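Heat-shock protein cognate (HSC) co-chaperone sgt12 (Aspergillus fumigatus, PDB 3SZ7) binds heat-shock cognate chaperones through its TPR domain and directs endoplasmic reticulum-destined tail-anchored proteins to the GET pathway via get4 and get5. Local coordinates at residues 88-92 with 93-97; 97-100 with 101-105; 112-115 with 116-119; 126-129 with 130-134. All coordinates share one frame; numbering follows the deposited sequence.

Contact 1: 88-92 with 93-97; sequences ARFDM and ADYKG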
ATOM      1  N   ALA A  88       1.884   0.825   0.798  1.00 11.16           N
ATOM      2  CA  ALA A  88       3.316   0.588   0.874  1.00 11.74           C
ATOM      3  C   ALA A  88       4.104   1.843   0.501  1.00 12.44           C
ATOM      4  O   ALA A  88       5.077   2.198   1.171  1.00 14.64           O
ATOM      5  CB  ALA A  88       3.722  -0.605  -0.008  1.00 13.74           C
ATOM      6  N   ARG A  89       3.688   2.522  -0.561  1.00  9.67           N
ATOM      7  CA  ARG A  89       4.378   3.748  -0.967  1.00  9.91           C
ATOM      8  C   ARG A  89       4.181   4.854   0.067  1.00 12.68           C
ATOM      9  O   ARG A  89       5.102   5.616   0.354  1.00 10.69           O
ATOM     10  CB  ARG A  89       3.903   4.207  -2.343  1.00  9.47           C
ATOM     11  CG  ARG A  89       4.360   3.286  -3.480  1.00  9.57           C
ATOM     12  CD  ARG A  89       3.908   3.799  -4.841  1.00  9.49           C
ATOM     13  NE  ARG A  89       4.476   3.019  -5.940  1.00 11.11           N
ATOM     14  CZ  ARG A  89       4.067   3.113  -7.203  1.00 17.39           C
ATOM     15  NH1 ARG A  89       3.087   3.949  -7.518  1.00 15.57           N
ATOM     16  NH2 ARG A  89       4.632   2.369  -8.150  1.00 16.04           N
ATOM     17  N   PHE A  90       2.979   4.928   0.626  1.00 10.84           N
ATOM     18  CA  PHE A  90       2.687   5.914   1.658  1.00 11.42           C
ATOM     19  C   PHE A  90       3.636   5.715   2.832  1.00  8.57           C
ATOM     20  O   PHE A  90       4.196   6.679   3.363  1.00 12.68           O
ATOM     21  CB  PHE A  90       1.228   5.775   2.111  1.00  9.41           C
ATOM     22  CG  PHE A  90       0.783   6.842   3.068  1.00 12.59           C
ATOM     23  CD1 PHE A  90       1.091   6.756   4.418  1.00 11.78           C
ATOM     24  CD2 PHE A  90       0.051   7.924   2.618  1.00  9.30           C
ATOM     25  CE1 PHE A  90       0.676   7.741   5.294  1.00 16.29           C
ATOM     26  CE2 PHE A  90      -0.364   8.917   3.490  1.00 12.17           C
ATOM     27  CZ  PHE A  90      -0.055   8.819   4.832  1.00 15.29           C
ATOM     28  N   ASP A  91       3.842   4.454   3.213  1.00  9.41           N
ATOM     29  CA  ASP A  91       4.693   4.115   4.350  1.00 11.60           C
ATOM     30  C   ASP A  91       6.179   4.320   4.038  1.00 11.53           C
ATOM     31  O   ASP A  91       7.019   4.345   4.942  1.00 13.30           O
ATOM     32  CB  ASP A  91       4.429   2.677   4.807  1.00 10.00           C
ATOM     33  CG  ASP A  91       3.061   2.513   5.455  1.00 21.06           C
ATOM     34  OD1 ASP A  91       2.490   3.523   5.925  1.00 14.23           O
ATOM     35  OD2 ASP A  91       2.560   1.368   5.505  1.00 15.90           O
ATOM     36  N   MET A  92       6.501   4.473   2.758  1.00 13.43           N
ATOM     37  CA  MET A  92       7.862   4.838   2.363  1.00 14.28           C
ATOM     38  C   MET A  92       8.002   6.348   2.152  1.00 14.92           C
ATOM     39  O   MET A  92       9.038   6.821   1.686  1.00 16.33           O
ATOM     40  CB  MET A  92       8.285   4.084   1.096  1.00 12.46           C
ATOM     41  CG  MET A  92       8.410   2.586   1.286  1.00 17.40           C
ATOM     42  SD  MET A  92       9.100   1.731  -0.143  1.00 20.87           S
ATOM     43  CE  MET A  92       7.806   1.974  -1.349  1.00 18.74           C
ATOM     44  N   ALA A  93       6.960   7.099   2.497  1.00 15.41           N
ATOM     45  CA  ALA A  93       6.937   8.552   2.277  1.00  9.54           C
ATOM     46  C   ALA A  93       7.053   8.922   0.793  1.00 15.30           C
ATOM     47  O   ALA A  93       7.491  10.021   0.441  1.00 13.72           O
ATOM     48  CB  ALA A  93       8.035   9.253   3.105  1.00 11.84           C
ATOM     49  N   ASP A  94       6.658   7.994  -0.072  1.00 13.19           N
ATOM     50  CA  ASP A  94       6.543   8.273  -1.499  1.00 11.84           C
ATOM     51  C   ASP A  94       5.103   8.677  -1.775  1.00 14.29           C
ATOM     52  O   ASP A  94       4.315   7.907  -2.329  1.00 12.55           O
ATOM     53  CB  ASP A  94       6.925   7.040  -2.319  1.00 12.06           C
ATOM     54  CG  ASP A  94       6.674   7.222  -3.806  1.00 13.24           C
ATOM     55  OD1 ASP A  94       6.510   8.380  -4.261  1.00 18.46           O
ATOM     56  OD2 ASP A  94       6.652   6.202  -4.519  1.00 18.46           O
ATOM     57  N   TYR A  95       4.753   9.890  -1.369  1.00 11.90           N
ATOM     58  CA  TYR A  95       3.360  10.317  -1.426  1.00 12.12           C
ATOM     59  C   TYR A  95       2.842  10.543  -2.852  1.00 13.25           C
ATOM     60  O   TYR A  95       1.673  10.287  -3.144  1.00 11.68           O
ATOM     61  CB  TYR A  95       3.154  11.535  -0.529  1.00 11.08           C
ATOM     62  CG  TYR A  95       3.486  11.224   0.915  1.00 11.79           C
ATOM     63  CD1 TYR A  95       4.584  11.792   1.545  1.00 14.54           C
ATOM     64  CD2 TYR A  95       2.700  10.338   1.639  1.00 15.72           C
ATOM     65  CE1 TYR A  95       4.873  11.494   2.872  1.00 15.82           C
ATOM     66  CE2 TYR A  95       2.982  10.035   2.954  1.00 14.80           C
ATOM     67  CZ  TYR A  95       4.068  10.613   3.566  1.00 17.83           C
ATOM     68  OH  TYR A  95       4.341  10.301   4.880  1.00 17.97           O
ATOM     69  N   LYS A  96       3.710  11.008  -3.745  1.00 12.40           N
ATOM     70  CA  LYS A  96       3.321  11.129  -5.147  1.00 14.63           C
ATOM     71  C   LYS A  96       2.958   9.762  -5.728  1.00 15.60           C
ATOM     72  O   LYS A  96       1.939   9.611  -6.410  1.00 15.32           O
ATOM     73  CB  LYS A  96       4.448  11.752  -5.966  1.00 17.28           C
ATOM     74  CG  LYS A  96       4.102  11.905  -7.439  1.00 25.31           C
ATOM     75  CD  LYS A  96       5.260  12.504  -8.224  1.00 35.76           C
ATOM     76  CE  LYS A  96       4.934  12.587  -9.708  1.00 50.04           C
ATOM     77  NZ  LYS A  96       3.734  13.430  -9.960  1.00 61.22           N
ATOM     78  N   GLY A  97       3.799   8.769  -5.455  1.00 12.69           N
ATOM     79  CA  GLY A  97       3.567   7.418  -5.933  1.00 11.51           C
ATOM     80  C   GLY A  97       2.348   6.778  -5.290  1.00 13.40           C
ATOM     81  O   GLY A  97       1.620   6.016  -5.933  1.00 13.35           O
TER
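The turn between the two antiparallel helices of the predicted third TPR repeat is a Schellman motif at the end of helix 79-91, followed directly by the N-cap of helix 95-109. Two backbone bonds close it: Asp94 N reaches Arg89 O at 2.9 Å and Ala93 N reaches Phe90 O at 2.9 Å, with Ala93 in the left-handed conformation (phi 61°) as the C' residue. Asp94 then caps the next helix, its OD1 accepting from Gly97 N at 3.0 Å from above the carboxylate plane. The other oxygen, OD2, lies alongside the extended Arg89 chain, 3.7 Å from Arg89 CD; it is well out of the guanidinium plane, no N-H points at it, and any attraction is probably one of charge only. That guanidinium spans the turn to the second helix and also forms a salt bridge with Glu69. Away from the arginine, Phe90 and Tyr95 make an edge-to-face pair with planes 81° apart, Tyr95 CE2 sitting over the centre of the phenyl face. Thr123 and Lys127 of helix 115-133 pack on Phe90, and Ile128 touches Tyr95. Arg89 NH1 meets Gly97 O at 3.0 Å, the oxygen in the guanidinium plane but the nitrogen above the carbonyl plane.

Contact 2: 97-100 with 101-105; sequences GAKE and AYEKG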
ATOM      1  N   GLY A  97       3.799   8.769  -5.455  1.00 12.69           N
ATOM      2  CA  GLY A  97       3.567   7.418  -5.933  1.00 11.51           C
ATOM      3  C   GLY A  97       2.348   6.778  -5.290  1.00 13.40           C
ATOM      4  O   GLY A  97       1.620   6.016  -5.933  1.00 13.35           O
ATOM      5  N   ALA A  98       2.119   7.081  -4.018  1.00 10.81           N
ATOM      6  CA  ALA A  98       0.934   6.566  -3.337  1.00 11.77           C
ATOM      7  C   ALA A  98      -0.331   7.157  -3.951  1.00 14.44           C
ATOM      8  O   ALA A  98      -1.316   6.453  -4.163  1.00 11.67           O
ATOM      9  CB  ALA A  98       0.996   6.864  -1.834  1.00  8.65           C
ATOM     10  N   LYS A  99      -0.300   8.452  -4.250  1.00 12.54           N
ATOM     11  CA  LYS A  99      -1.446   9.103  -4.865  1.00 12.18           C
ATOM     12  C   LYS A  99      -1.791   8.433  -6.195  1.00 11.48           C
ATOM     13  O   LYS A  99      -2.954   8.113  -6.458  1.00 14.24           O
ATOM     14  CB  LYS A  99      -1.167  10.592  -5.071  1.00 12.63           C
ATOM     15  CG  LYS A  99      -2.254  11.332  -5.844  1.00 12.80           C
ATOM     16  CD  LYS A  99      -1.879  12.802  -5.993  1.00 18.90           C
ATOM     17  CE  LYS A  99      -2.948  13.589  -6.744  1.00 41.92           C
ATOM     18  NZ  LYS A  99      -2.934  13.311  -8.208  1.00 43.90           N
ATOM     19  N   GLU A 100      -0.774   8.209  -7.026  1.00 12.40           N
ATOM     20  CA  GLU A 100      -0.973   7.549  -8.317  1.00 11.82           C
ATOM     21  C   GLU A 100      -1.554   6.145  -8.161  1.00 11.41           C
ATOM     22  O   GLU A 100      -2.455   5.761  -8.897  1.00 13.36           O
ATOM     23  CB  GLU A 100       0.340   7.497  -9.105  1.00 15.09           C
ATOM     24  CG  GLU A 100       0.870   8.875  -9.467  1.00 21.74           C
ATOM     25  CD  GLU A 100       2.200   8.827 -10.196  1.00 37.23           C
ATOM     26  OE1 GLU A 100       2.810   7.737 -10.272  1.00 33.37           O
ATOM     27  OE2 GLU A 100       2.635   9.886 -10.691  1.00 37.53           O
ATOM     28  N   ALA A 101      -1.038   5.383  -7.199  1.00 13.16           N
ATOM     29  CA  ALA A 101      -1.527   4.018  -6.994  1.00 12.20           C
ATOM     30  C   ALA A 101      -2.982   4.015  -6.539  1.00 13.13           C
ATOM     31  O   ALA A 101      -3.784   3.209  -7.009  1.00 13.46           O
ATOM     32  CB  ALA A 101      -0.656   3.268  -5.995  1.00 12.80           C
ATOM     33  N   TYR A 102      -3.325   4.901  -5.609  1.00 10.66           N
ATOM     34  CA  TYR A 102      -4.712   4.957  -5.148  1.00 11.29           C
ATOM     35  C   TYR A 102      -5.657   5.387  -6.265  1.00 11.52           C
ATOM     36  O   TYR A 102      -6.769   4.876  -6.371  1.00 15.24           O
ATOM     37  CB  TYR A 102      -4.870   5.882  -3.942  1.00 10.53           C
ATOM     38  CG  TYR A 102      -4.426   5.253  -2.639  1.00  9.85           C
ATOM     39  CD1 TYR A 102      -4.995   4.065  -2.195  1.00 12.13           C
ATOM     40  CD2 TYR A 102      -3.465   5.859  -1.843  1.00 14.92           C
ATOM     41  CE1 TYR A 102      -4.610   3.492  -1.002  1.00 13.37           C
ATOM     42  CE2 TYR A 102      -3.067   5.294  -0.653  1.00 11.78           C
ATOM     43  CZ  TYR A 102      -3.646   4.112  -0.235  1.00 17.53           C
ATOM     44  OH  TYR A 102      -3.270   3.546   0.952  1.00 15.08           O
ATOM     45  N   GLU A 103      -5.223   6.340  -7.090  1.00 13.93           N
ATOM     46  CA  GLU A 103      -6.047   6.779  -8.207  1.00 13.65           C
ATOM     47  C   GLU A 103      -6.302   5.631  -9.175  1.00 16.06           C
ATOM     48  O   GLU A 103      -7.427   5.426  -9.618  1.00 15.92           O
ATOM     49  CB  GLU A 103      -5.408   7.960  -8.930  1.00 14.78           C
ATOM     50  CG  GLU A 103      -5.462   9.246  -8.132  1.00 13.67           C
ATOM     51  CD  GLU A 103      -4.629  10.356  -8.752  1.00 24.10           C
ATOM     52  OE1 GLU A 103      -3.680  10.047  -9.507  1.00 25.29           O
ATOM     53  OE2 GLU A 103      -4.927  11.536  -8.481  1.00 32.25           O
ATOM     54  N   LYS A 104      -5.260   4.878  -9.502  1.00 14.34           N
ATOM     55  CA  LYS A 104      -5.438   3.732 -10.388  1.00 15.24           C
ATOM     56  C   LYS A 104      -6.275   2.629  -9.740  1.00 13.98           C
ATOM     57  O   LYS A 104      -7.027   1.918 -10.422  1.00 16.14           O
ATOM     58  CB  LYS A 104      -4.086   3.197 -10.850  1.00 16.26           C
ATOM     59  CG  LYS A 104      -3.316   4.200 -11.710  1.00 22.00           C
ATOM     60  CD  LYS A 104      -2.094   3.572 -12.355  1.00 30.23           C
ATOM     61  CE  LYS A 104      -1.367   4.573 -13.248  1.00 28.57           C
ATOM     62  NZ  LYS A 104      -2.297   5.194 -14.228  1.00 33.30           N
ATOM     63  N   GLY A 105      -6.153   2.485  -8.425  1.00 14.30           N
ATOM     64  CA  GLY A 105      -6.953   1.509  -7.703  1.00 15.95           C
ATOM     65  C   GLY A 105      -8.423   1.875  -7.761  1.00 13.13           C
ATOM     66  O   GLY A 105      -9.284   1.018  -7.939  1.00 15.08           O
TER
HETATM   67  O   HOH W   1      -1.619  11.682 -10.382  1.00 51.79           O
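Tyr102 sets its ring close to the carbonyl of Ala98 one turn earlier, with Tyr102 CD2 3.2 Å from Ala98 O; the oxygen stands oblique to the ring, neither squarely over a face nor at an edge. The same oxygen accepts Tyr102 N at 2.9 Å, so backbone and ring both gather round one carbonyl. The second flat group, the carboxylate of Glu103, is met at OE2 on its syn side by Lys99 NZ, a 2.7 Å salt bridge in which the ammonium lies 31° out of the carboxylate plane. Lys99 runs extended as far as CE, with CG anti to the backbone N (chi1 174°), and bends only at its last torsion, which turns NZ onto the glutamate. A water joins the remaining oxygen to the same ammonium, 2.8 Å from Glu103 OE1 and 3.0 Å from Lys99 NZ, so that both carboxylate oxygens are tied to one charge. Leu121 of helix 115-133 touches both partners of the bridge, while Ala98 and Ala101 turn to Arg89 and Leu85 of helix 79-91. The i to i+4 ion pair is general to helices, whereas a small residue such as Ala98, packed on the partner helix, is characteristic of the second helix of a TPR hairpin.

Contact 3: 112-115 with 116-119; sequences GGSD and AMKR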
ATOM      1  N   GLY A 112     -15.843   4.005  -7.606  1.00 21.49           N
ATOM      2  CA  GLY A 112     -15.421   5.156  -6.830  1.00 24.09           C
ATOM      3  C   GLY A 112     -14.394   4.819  -5.765  1.00 26.20           C
ATOM      4  O   GLY A 112     -13.916   5.703  -5.055  1.00 21.67           O
ATOM      5  N   GLY A 113     -14.064   3.538  -5.646  1.00 20.89           N
ATOM      6  CA  GLY A 113     -13.042   3.095  -4.715  1.00 21.36           C
ATOM      7  C   GLY A 113     -13.592   2.470  -3.449  1.00 18.55           C
ATOM      8  O   GLY A 113     -14.697   2.786  -3.008  1.00 19.84           O
ATOM      9  N   SER A 114     -12.816   1.570  -2.859  1.00 16.51           N
ATOM     10  CA  SER A 114     -13.150   1.032  -1.550  1.00 21.26           C
ATOM     11  C   SER A 114     -12.989   2.141  -0.521  1.00 25.02           C
ATOM     12  O   SER A 114     -12.362   3.167  -0.796  1.00 18.08           O
ATOM     13  CB  SER A 114     -12.213  -0.122  -1.199  1.00 21.32           C
ATOM     14  OG  SER A 114     -10.887   0.351  -1.025  1.00 20.75           O
ATOM     15  N   ASP A 115     -13.545   1.943   0.668  1.00 20.70           N
ATOM     16  CA  ASP A 115     -13.365   2.922   1.732  1.00 21.87           C
ATOM     17  C   ASP A 115     -11.882   3.198   1.957  1.00 21.11           C
ATOM     18  O   ASP A 115     -11.473   4.348   2.133  1.00 18.10           O
ATOM     19  CB  ASP A 115     -14.015   2.447   3.032  1.00 29.29           C
ATOM     20  CG  ASP A 115     -15.528   2.549   2.999  1.00 53.78           C
ATOM     21  OD1 ASP A 115     -16.050   3.406   2.253  1.00 51.40           O
ATOM     22  OD2 ASP A 115     -16.199   1.779   3.722  1.00 57.24           O
ATOM     23  N   ALA A 116     -11.080   2.137   1.946  1.00 20.64           N
ATOM     24  CA  ALA A 116      -9.643   2.253   2.172  1.00 22.39           C
ATOM     25  C   ALA A 116      -8.966   3.080   1.088  1.00 19.44           C
ATOM     26  O   ALA A 116      -8.065   3.865   1.374  1.00 21.11           O
ATOM     27  CB  ALA A 116      -9.002   0.875   2.246  1.00 23.29           C
ATOM     28  N   MET A 117      -9.388   2.889  -0.158  1.00 14.15           N
ATOM     29  CA  MET A 117      -8.783   3.622  -1.265  1.00 12.00           C
ATOM     30  C   MET A 117      -9.148   5.093  -1.206  1.00 13.75           C
ATOM     31  O   MET A 117      -8.304   5.961  -1.426  1.00 14.35           O
ATOM     32  CB  MET A 117      -9.233   3.045  -2.605  1.00 10.66           C
ATOM     33  CG  MET A 117      -8.806   1.615  -2.833  1.00 15.48           C
ATOM     34  SD  MET A 117      -9.599   0.992  -4.323  1.00 20.78           S
ATOM     35  CE  MET A 117      -9.353  -0.774  -4.103  1.00 27.79           C
ATOM     36  N   LYS A 118     -10.414   5.372  -0.919  1.00 13.25           N
ATOM     37  CA  LYS A 118     -10.880   6.756  -0.875  1.00 12.56           C
ATOM     38  C   LYS A 118     -10.195   7.526   0.242  1.00 13.77           C
ATOM     39  O   LYS A 118      -9.698   8.636   0.027  1.00 14.97           O
ATOM     40  CB  LYS A 118     -12.404   6.831  -0.729  1.00 17.72           C
ATOM     41  CG  LYS A 118     -13.156   6.480  -2.015  1.00 19.89           C
ATOM     42  CD  LYS A 118     -14.625   6.869  -1.936  1.00 34.40           C
ATOM     43  CE  LYS A 118     -15.297   6.229  -0.741  1.00 46.35           C
ATOM     44  NZ  LYS A 118     -15.085   4.758  -0.715  1.00 59.64           N
ATOM     45  N   ARG A 119     -10.162   6.931   1.432  1.00 13.78           N
ATOM     46  CA  ARG A 119      -9.489   7.547   2.570  1.00 11.82           C
ATOM     47  C   ARG A 119      -7.988   7.630   2.333  1.00 15.02           C
ATOM     48  O   ARG A 119      -7.353   8.619   2.690  1.00 14.96           O
ATOM     49  CB  ARG A 119      -9.783   6.771   3.854  1.00 18.78           C
ATOM     50  CG  ARG A 119     -11.252   6.803   4.247  1.00 30.16           C
ATOM     51  CD  ARG A 119     -11.711   8.232   4.486  1.00 42.75           C
ATOM     52  NE  ARG A 119     -11.204   8.743   5.754  1.00 38.88           N
ATOM     53  CZ  ARG A 119     -11.923   8.803   6.870  1.00 29.79           C
ATOM     54  NH1 ARG A 119     -13.187   8.401   6.868  1.00 27.80           N
ATOM     55  NH2 ARG A 119     -11.382   9.273   7.984  1.00 26.52           N
TER
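Ser114 and Met117 make the close-packed side of this turn. Ser114 OG sits between the backbone N and the carbonyl carbon (chi1 67°), where it accepts Met117 N at 3.1 Å and lies only 3.0 Å from Met117 CG. The methionine chain extends back beneath the serine, and its sulfur takes a weak bond from the backbone, Ser114 N to Met117 SD at 3.6 Å. Beyond it, Met117 is buried against Ser79 and Ser83 of helix 79-91 and Ile106 of helix 95-109. Together the serine and methionine form a capping box, with Ser114 as the N-cap of helix 115-133, the last helix of the TPR domain. Two glycines lead into it, both with positive phi, and Glu109 accepts a hydrogen bond from Gly113 N. The lysine side is looser and exposed. There Lys118 folds back over the helix start through bends at chi3 and chi4, its CG 3.2 Å from Gly112 O. Its ammonium bonds to Gly113 O at 3.0 Å, coming from above the carbonyl plane. Two weaker bonds go from Lys118 NZ to Ser114 O (3.2 Å) and to Asp115 OD1 (3.4 Å), the latter a long salt bridge in which the carboxylate and ammonium chains meet at a slant.

Contact 4: 126-129 with 130-134; sequences RKIE and EANRG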
ATOM      1  N   ARG A 126      -3.781  15.192   1.224  1.00  9.85           N
ATOM      2  CA  ARG A 126      -3.663  16.164   2.296  1.00 11.26           C
ATOM      3  C   ARG A 126      -2.200  16.327   2.684  1.00 11.29           C
ATOM      4  O   ARG A 126      -1.758  17.436   2.995  1.00 15.03           O
ATOM      5  CB  ARG A 126      -4.515  15.758   3.499  1.00 15.25           C
ATOM      6  CG  ARG A 126      -4.468  16.747   4.649  1.00 16.63           C
ATOM      7  CD  ARG A 126      -5.489  16.397   5.728  1.00 17.98           C
ATOM      8  NE  ARG A 126      -6.855  16.542   5.234  1.00 19.73           N
ATOM      9  CZ  ARG A 126      -7.705  15.534   5.060  1.00 22.67           C
ATOM     10  NH1 ARG A 126      -7.341  14.292   5.358  1.00 19.47           N
ATOM     11  NH2 ARG A 126      -8.927  15.773   4.600  1.00 21.82           N
ATOM     12  N   LYS A 127      -1.457  15.222   2.667  1.00 13.54           N
ATOM     13  CA  LYS A 127      -0.026  15.248   2.992  1.00 10.46           C
ATOM     14  C   LYS A 127       0.738  16.048   1.947  1.00 12.67           C
ATOM     15  O   LYS A 127       1.649  16.807   2.271  1.00 12.61           O
ATOM     16  CB  LYS A 127       0.549  13.829   3.056  1.00 13.41           C
ATOM     17  CG  LYS A 127      -0.143  12.918   4.062  1.00 32.31           C
ATOM     18  CD  LYS A 127       0.469  13.008   5.449  1.00 40.13           C
ATOM     19  CE  LYS A 127      -0.336  12.168   6.441  1.00 44.25           C
ATOM     20  NZ  LYS A 127       0.520  11.406   7.398  1.00 42.30           N
ATOM     21  N   ILE A 128       0.368  15.866   0.686  1.00 10.07           N
ATOM     22  CA  ILE A 128       1.007  16.597  -0.398  1.00  8.93           C
ATOM     23  C   ILE A 128       0.671  18.084  -0.302  1.00 14.63           C
ATOM     24  O   ILE A 128       1.534  18.933  -0.494  1.00 13.05           O
ATOM     25  CB  ILE A 128       0.619  16.026  -1.770  1.00  8.68           C
ATOM     26  CG1 ILE A 128       1.194  14.611  -1.919  1.00 10.07           C
ATOM     27  CG2 ILE A 128       1.128  16.926  -2.878  1.00 13.39           C
ATOM     28  CD1 ILE A 128       0.651  13.848  -3.119  1.00 16.31           C
ATOM     29  N   GLU A 129      -0.577  18.399   0.032  1.00 11.15           N
ATOM     30  CA  GLU A 129      -0.977  19.798   0.180  1.00 12.82           C
ATOM     31  C   GLU A 129      -0.286  20.451   1.380  1.00 10.87           C
ATOM     32  O   GLU A 129       0.083  21.622   1.318  1.00 14.27           O
ATOM     33  CB  GLU A 129      -2.500  19.940   0.278  1.00 14.64           C
ATOM     34  CG  GLU A 129      -2.995  21.379   0.413  1.00 15.55           C
ATOM     35  CD  GLU A 129      -2.871  22.207  -0.867  1.00 38.03           C
ATOM     36  OE1 GLU A 129      -2.151  21.791  -1.801  1.00 42.49           O
ATOM     37  OE2 GLU A 129      -3.503  23.286  -0.939  1.00 41.15           O
ATOM     38  N   GLU A 130      -0.108  19.692   2.461  1.00 12.46           N
ATOM     39  CA  GLU A 130       0.641  20.180   3.619  1.00 10.44           C
ATOM     40  C   GLU A 130       2.028  20.637   3.180  1.00 15.35           C
ATOM     41  O   GLU A 130       2.473  21.727   3.538  1.00 15.29           O
ATOM     42  CB  GLU A 130       0.766  19.102   4.702  1.00 14.39           C
ATOM     43  CG  GLU A 130       1.641  19.521   5.888  1.00 20.27           C
ATOM     44  CD  GLU A 130       1.906  18.385   6.869  1.00 35.62           C
ATOM     45  OE1 GLU A 130       1.275  17.313   6.739  1.00 33.45           O
ATOM     46  OE2 GLU A 130       2.748  18.567   7.775  1.00 40.31           O
ATOM     47  N   ALA A 131       2.703  19.802   2.396  1.00 10.93           N
ATOM     48  CA  ALA A 131       4.054  20.122   1.928  1.00 12.56           C
ATOM     49  C   ALA A 131       4.056  21.341   1.011  1.00 12.77           C
ATOM     50  O   ALA A 131       4.903  22.220   1.135  1.00 13.92           O
ATOM     51  CB  ALA A 131       4.664  18.918   1.207  1.00 14.96           C
ATOM     52  N   ASN A 132       3.104  21.374   0.084  1.00 12.94           N
ATOM     53  CA  ASN A 132       3.005  22.449  -0.901  1.00 11.48           C
ATOM     54  C   ASN A 132       2.760  23.809  -0.276  1.00 12.52           C
ATOM     55  O   ASN A 132       3.257  24.824  -0.763  1.00 13.57           O
ATOM     56  CB  ASN A 132       1.855  22.171  -1.863  1.00 16.63           C
ATOM     57  CG  ASN A 132       2.124  21.006  -2.785  1.00 27.11           C
ATOM     58  OD1 ASN A 132       3.200  20.401  -2.768  1.00 30.45           O
ATOM     59  ND2 ASN A 132       1.130  20.674  -3.595  1.00 21.63           N
ATOM     60  N   ARG A 133       1.948  23.832   0.778  1.00 10.72           N
ATOM     61  CA  ARG A 133       1.544  25.092   1.389  1.00 12.06           C
ATOM     62  C   ARG A 133       2.482  25.496   2.517  1.00 18.71           C
ATOM     63  O   ARG A 133       2.377  26.600   3.048  1.00 21.30           O
ATOM     64  CB  ARG A 133       0.100  25.007   1.889  1.00 13.64           C
ATOM     65  CG  ARG A 133      -0.909  24.752   0.773  1.00 13.20           C
ATOM     66  CD  ARG A 133      -1.057  25.963  -0.144  1.00 17.69           C
ATOM     67  NE  ARG A 133      -1.739  27.070   0.519  1.00 19.56           N
ATOM     68  CZ  ARG A 133      -1.970  28.252  -0.043  1.00 22.43           C
ATOM     69  NH1 ARG A 133      -1.571  28.488  -1.287  1.00 26.99           N
ATOM     70  NH2 ARG A 133      -2.597  29.202   0.640  1.00 24.06           N
ATOM     71  N   GLY A 134       3.407  24.603   2.864  1.00 19.47           N
ATOM     72  CA  GLY A 134       4.364  24.859   3.926  1.00 20.05           C
ATOM     73  C   GLY A 134       3.983  24.150   5.212  1.00 18.09           C
ATOM     74  O   GLY A 134       2.913  24.390   5.769  1.00 24.04           O
TER
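Glu129 places its CG anti to the backbone N (chi1 -179°) and then bends at chi2 (72°), which swings the carboxylate along the last turn of helix 115-133 to lie beside Arg133. This is the C-terminal end of that helix in the TPR domain, and it is mostly solvent-exposed. The two side chains point the same way with carboxylate and guanidinium nearly parallel, 11° apart, yet the touch is to the aliphatic part: Glu129 OE2 lies 3.4 Å from Arg133 CG. The charges probably attract at a distance, with Arg133 NE 4.4 Å from Glu129 OE2 and no N-H directed at the oxygen. Helical bonds carry the turn, among them Glu130 N to Arg126 O at 2.8 Å and Arg133 N to Glu129 O at 2.9 Å. Gly134, with positive phi, leaves the helical conformation immediately afterwards. Arg126 turns its guanidinium back to a salt bridge with Glu122, whereas Ile128 packs on Tyr95 and Lys99 of helix 95-109. Asn132 runs alongside that isoleucine and crosses Glu129 at about a right angle. Its amide rests against the methyl branch, Ile128 CG2 to Asn132 ND2 3.8 Å, while Asn132 N bonds to Ile128 O at 3.0 Å.

Following the chain, contact 1 closes the tight turn joining helices 79-91 and 95-109, and contact 2 continues from the shared Gly97 along the second of these. Contact 3 then opens helix 115-133 after the intervening loop, and contact 4 ends it, about 21 Å away between centres. All four are local and run in series, so none nests within or crosses another. Space brings them together: helix 115-133 lies along helix 95-109, setting Met117 of contact 3 by Gly105 and Tyr102 of contact 2, and Ile128 and Lys127 of contact 4 against Tyr95 and Phe90 of contact 1. The final helix thus spans the hairpin of the predicted third TPR repeat.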